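PDB 3ACD: hypoxanthine-guanine phosphoribosyltransferase from Thermus thermophilus, which probably catalyses the magnesium-dependent conversion of hypoxanthine or guanine, with 5-phospho-alpha-D-ribose 1-diphosphate, into IMP or GMP and diphosphate in purine salvage. Local coordinates for residues R32-G36 with K37-L41. Numbering follows the deposited sequence.
Sequences RDYQG and KTPHL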
ATOM      1  N   ARG A  32      -8.608 -18.443   8.288  1.00 19.78           N
ATOM      2  CA  ARG A  32      -8.916 -19.693   8.976  1.00 22.82           C
ATOM      3  C   ARG A  32      -8.146 -19.798  10.289  1.00 21.83           C
ATOM      4  O   ARG A  32      -8.723 -20.111  11.331  1.00 21.43           O
ATOM      5  CB  ARG A  32      -8.564 -20.891   8.090  1.00 26.68           C
ATOM      6  CG  ARG A  32      -8.733 -22.235   8.783  1.00 34.54           C
ATOM      7  CD  ARG A  32      -8.218 -23.386   7.933  1.00 42.52           C
ATOM      8  NE  ARG A  32      -8.965 -23.534   6.688  1.00 49.32           N
ATOM      9  CZ  ARG A  32      -8.762 -24.511   5.808  1.00 52.52           C
ATOM     10  NH1 ARG A  32      -7.833 -25.428   6.037  1.00 53.73           N
ATOM     11  NH2 ARG A  32      -9.488 -24.569   4.699  1.00 54.31           N
ATOM     12  N   ASP A  33      -6.841 -19.539  10.231  1.00 20.21           N
ATOM     13  CA  ASP A  33      -5.993 -19.616  11.417  1.00 19.23           C
ATOM     14  C   ASP A  33      -6.378 -18.607  12.489  1.00 19.94           C
ATOM     15  O   ASP A  33      -6.233 -18.875  13.681  1.00 18.91           O
ATOM     16  CB  ASP A  33      -4.520 -19.395  11.047  1.00 18.77           C
ATOM     17  CG  ASP A  33      -3.941 -20.528  10.220  1.00 20.60           C
ATOM     18  OD1 ASP A  33      -4.630 -21.555  10.042  1.00 18.19           O
ATOM     19  OD2 ASP A  33      -2.788 -20.390   9.756  1.00 17.77           O
ATOM     20  N   TYR A  34      -6.866 -17.444  12.064  1.00 19.77           N
ATOM     21  CA  TYR A  34      -7.238 -16.390  13.000  1.00 19.37           C
ATOM     22  C   TYR A  34      -8.730 -16.234  13.245  1.00 19.96           C
ATOM     23  O   TYR A  34      -9.188 -15.164  13.651  1.00 20.11           O
ATOM     24  CB  TYR A  34      -6.657 -15.055  12.531  1.00 18.25           C
ATOM     25  CG  TYR A  34      -5.160 -14.965  12.706  1.00 16.78           C
ATOM     26  CD1 TYR A  34      -4.607 -14.231  13.753  1.00 15.36           C
ATOM     27  CD2 TYR A  34      -4.297 -15.644  11.846  1.00 16.40           C
ATOM     28  CE1 TYR A  34      -3.234 -14.171  13.939  1.00 13.80           C
ATOM     29  CE2 TYR A  34      -2.923 -15.595  12.025  1.00 15.40           C
ATOM     30  CZ  TYR A  34      -2.397 -14.855  13.072  1.00 14.99           C
ATOM     31  OH  TYR A  34      -1.038 -14.804  13.257  1.00 14.87           O
ATOM     32  N   GLN A  35      -9.494 -17.292  13.004  1.00 20.64           N
ATOM     33  CA  GLN A  35     -10.931 -17.225  13.232  1.00 23.79           C
ATOM     34  C   GLN A  35     -11.172 -16.833  14.689  1.00 23.56           C
ATOM     35  O   GLN A  35     -10.504 -17.337  15.594  1.00 23.08           O
ATOM     36  CB  GLN A  35     -11.581 -18.578  12.930  1.00 26.94           C
ATOM     37  CG  GLN A  35     -11.011 -19.740  13.728  1.00 33.68           C
ATOM     38  CD  GLN A  35     -11.599 -21.077  13.313  1.00 38.60           C
ATOM     39  OE1 GLN A  35     -12.810 -21.291  13.399  1.00 40.55           O
ATOM     40  NE2 GLN A  35     -10.741 -21.986  12.859  1.00 40.55           N
ATOM     41  N   GLY A  36     -12.111 -15.916  14.903  1.00 24.75           N
ATOM     42  CA  GLY A  36     -12.431 -15.472  16.248  1.00 24.35           C
ATOM     43  C   GLY A  36     -11.438 -14.480  16.826  1.00 25.12           C
ATOM     44  O   GLY A  36     -11.576 -14.055  17.972  1.00 24.06           O
ATOM     45  N   LYS A  37     -10.438 -14.106  16.032  1.00 23.80           N
ATOM     46  CA  LYS A  37      -9.417 -13.167  16.478  1.00 23.47           C
ATOM     47  C   LYS A  37      -9.485 -11.879  15.663  1.00 20.99           C
ATOM     48  O   LYS A  37     -10.194 -11.807  14.664  1.00 18.62           O
ATOM     49  CB  LYS A  37      -8.029 -13.797  16.325  1.00 26.35           C
ATOM     50  CG  LYS A  37      -7.941 -15.224  16.841  1.00 31.99           C
ATOM     51  CD  LYS A  37      -8.150 -15.295  18.343  1.00 34.88           C
ATOM     52  CE  LYS A  37      -6.890 -14.895  19.087  1.00 37.88           C
ATOM     53  NZ  LYS A  37      -5.796 -15.870  18.828  1.00 39.96           N
ATOM     54  N   THR A  38      -8.753 -10.862  16.108  1.00 20.91           N
ATOM     55  CA  THR A  38      -8.706  -9.578  15.414  1.00 20.06           C
ATOM     56  C   THR A  38      -7.228  -9.246  15.270  1.00 18.75           C
ATOM     57  O   THR A  38      -6.645  -8.547  16.100  1.00 18.59           O
ATOM     58  CB  THR A  38      -9.411  -8.464  16.221  1.00 23.12           C
ATOM     59  OG1 THR A  38      -8.682  -8.201  17.424  1.00 29.74           O
ATOM     60  CG2 THR A  38     -10.821  -8.887  16.581  1.00 20.93           C
ATOM     61  N   PRO A  39      -6.596  -9.755  14.207  1.00 16.56           N
ATOM     62  CA  PRO A  39      -5.175  -9.501  13.992  1.00 15.18           C
ATOM     63  C   PRO A  39      -4.827  -8.057  13.672  1.00 13.41           C
ATOM     64  O   PRO A  39      -5.678  -7.261  13.268  1.00 12.47           O
ATOM     65  CB  PRO A  39      -4.830 -10.451  12.852  1.00 15.15           C
ATOM     66  CG  PRO A  39      -6.077 -10.453  12.049  1.00 18.80           C
ATOM     67  CD  PRO A  39      -7.161 -10.550  13.101  1.00 15.81           C
ATOM     68  N   HIS A  40      -3.559  -7.739  13.882  1.00 13.14           N
ATOM     69  CA  HIS A  40      -3.017  -6.422  13.608  1.00 14.03           C
ATOM     70  C   HIS A  40      -1.890  -6.664  12.616  1.00 13.34           C
ATOM     71  O   HIS A  40      -0.859  -7.234  12.972  1.00 15.19           O
ATOM     72  CB  HIS A  40      -2.464  -5.806  14.894  1.00 13.76           C
ATOM     73  CG  HIS A  40      -1.868  -4.447  14.703  1.00 13.36           C
ATOM     74  ND1 HIS A  40      -2.587  -3.383  14.201  1.00 14.54           N
ATOM     75  CD2 HIS A  40      -0.624  -3.976  14.957  1.00 14.34           C
ATOM     76  CE1 HIS A  40      -1.812  -2.315  14.153  1.00 13.71           C
ATOM     77  NE2 HIS A  40      -0.615  -2.649  14.605  1.00 13.43           N
ATOM     78  N   LEU A  41      -2.092  -6.249  11.372  1.00 13.21           N
ATOM     79  CA  LEU A  41      -1.080  -6.448  10.340  1.00 13.71           C
ATOM     80  C   LEU A  41      -0.161  -5.243  10.191  1.00 13.26           C
ATOM     81  O   LEU A  41      -0.615  -4.117  10.002  1.00 12.00           O
ATOM     82  CB  LEU A  41      -1.742  -6.761   8.993  1.00 15.90           C
ATOM     83  CG  LEU A  41      -2.400  -8.135   8.835  1.00 16.70           C
ATOM     84  CD1 LEU A  41      -3.559  -8.274   9.807  1.00 17.79           C
ATOM     85  CD2 LEU A  41      -2.891  -8.302   7.406  1.00 20.54           C
TER
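Y34 and K37 are the first and last residues of a type II beta turn, closed by a hydrogen bond from K37 N to Y34 O (2.9 Å, 146° at the hydrogen). The turn belongs to the alpha-to-beta connection of the Rossmann-like phosphoribosyltransferase fold, where helix 16-33 ends and the chain reverses into strand 40-45. Glycine suits position 36, the third of the turn, because its phi is positive (78°). Y34, the first residue to leave the helical conformation, turns its ring inward, with CG beside the backbone N and anti to the carbonyl carbon (chi1 -72°). Its ring bridges the two arms of the connection: K37 CB sits at the ring edge, near its plane, while P39 CB approaches obliquely, 3.9 Å from Y34 CD1. Both Y34 and P39 are buried and also touch I99 of strand 97-102, so the loop is pressed against the sheet. K37 suits this exposed position, since its aliphatic part covers the turn while its ammonium makes a long, weak ion pair with D97. The bend at chi2 brings K37 CD to 3.7 Å from G36 O.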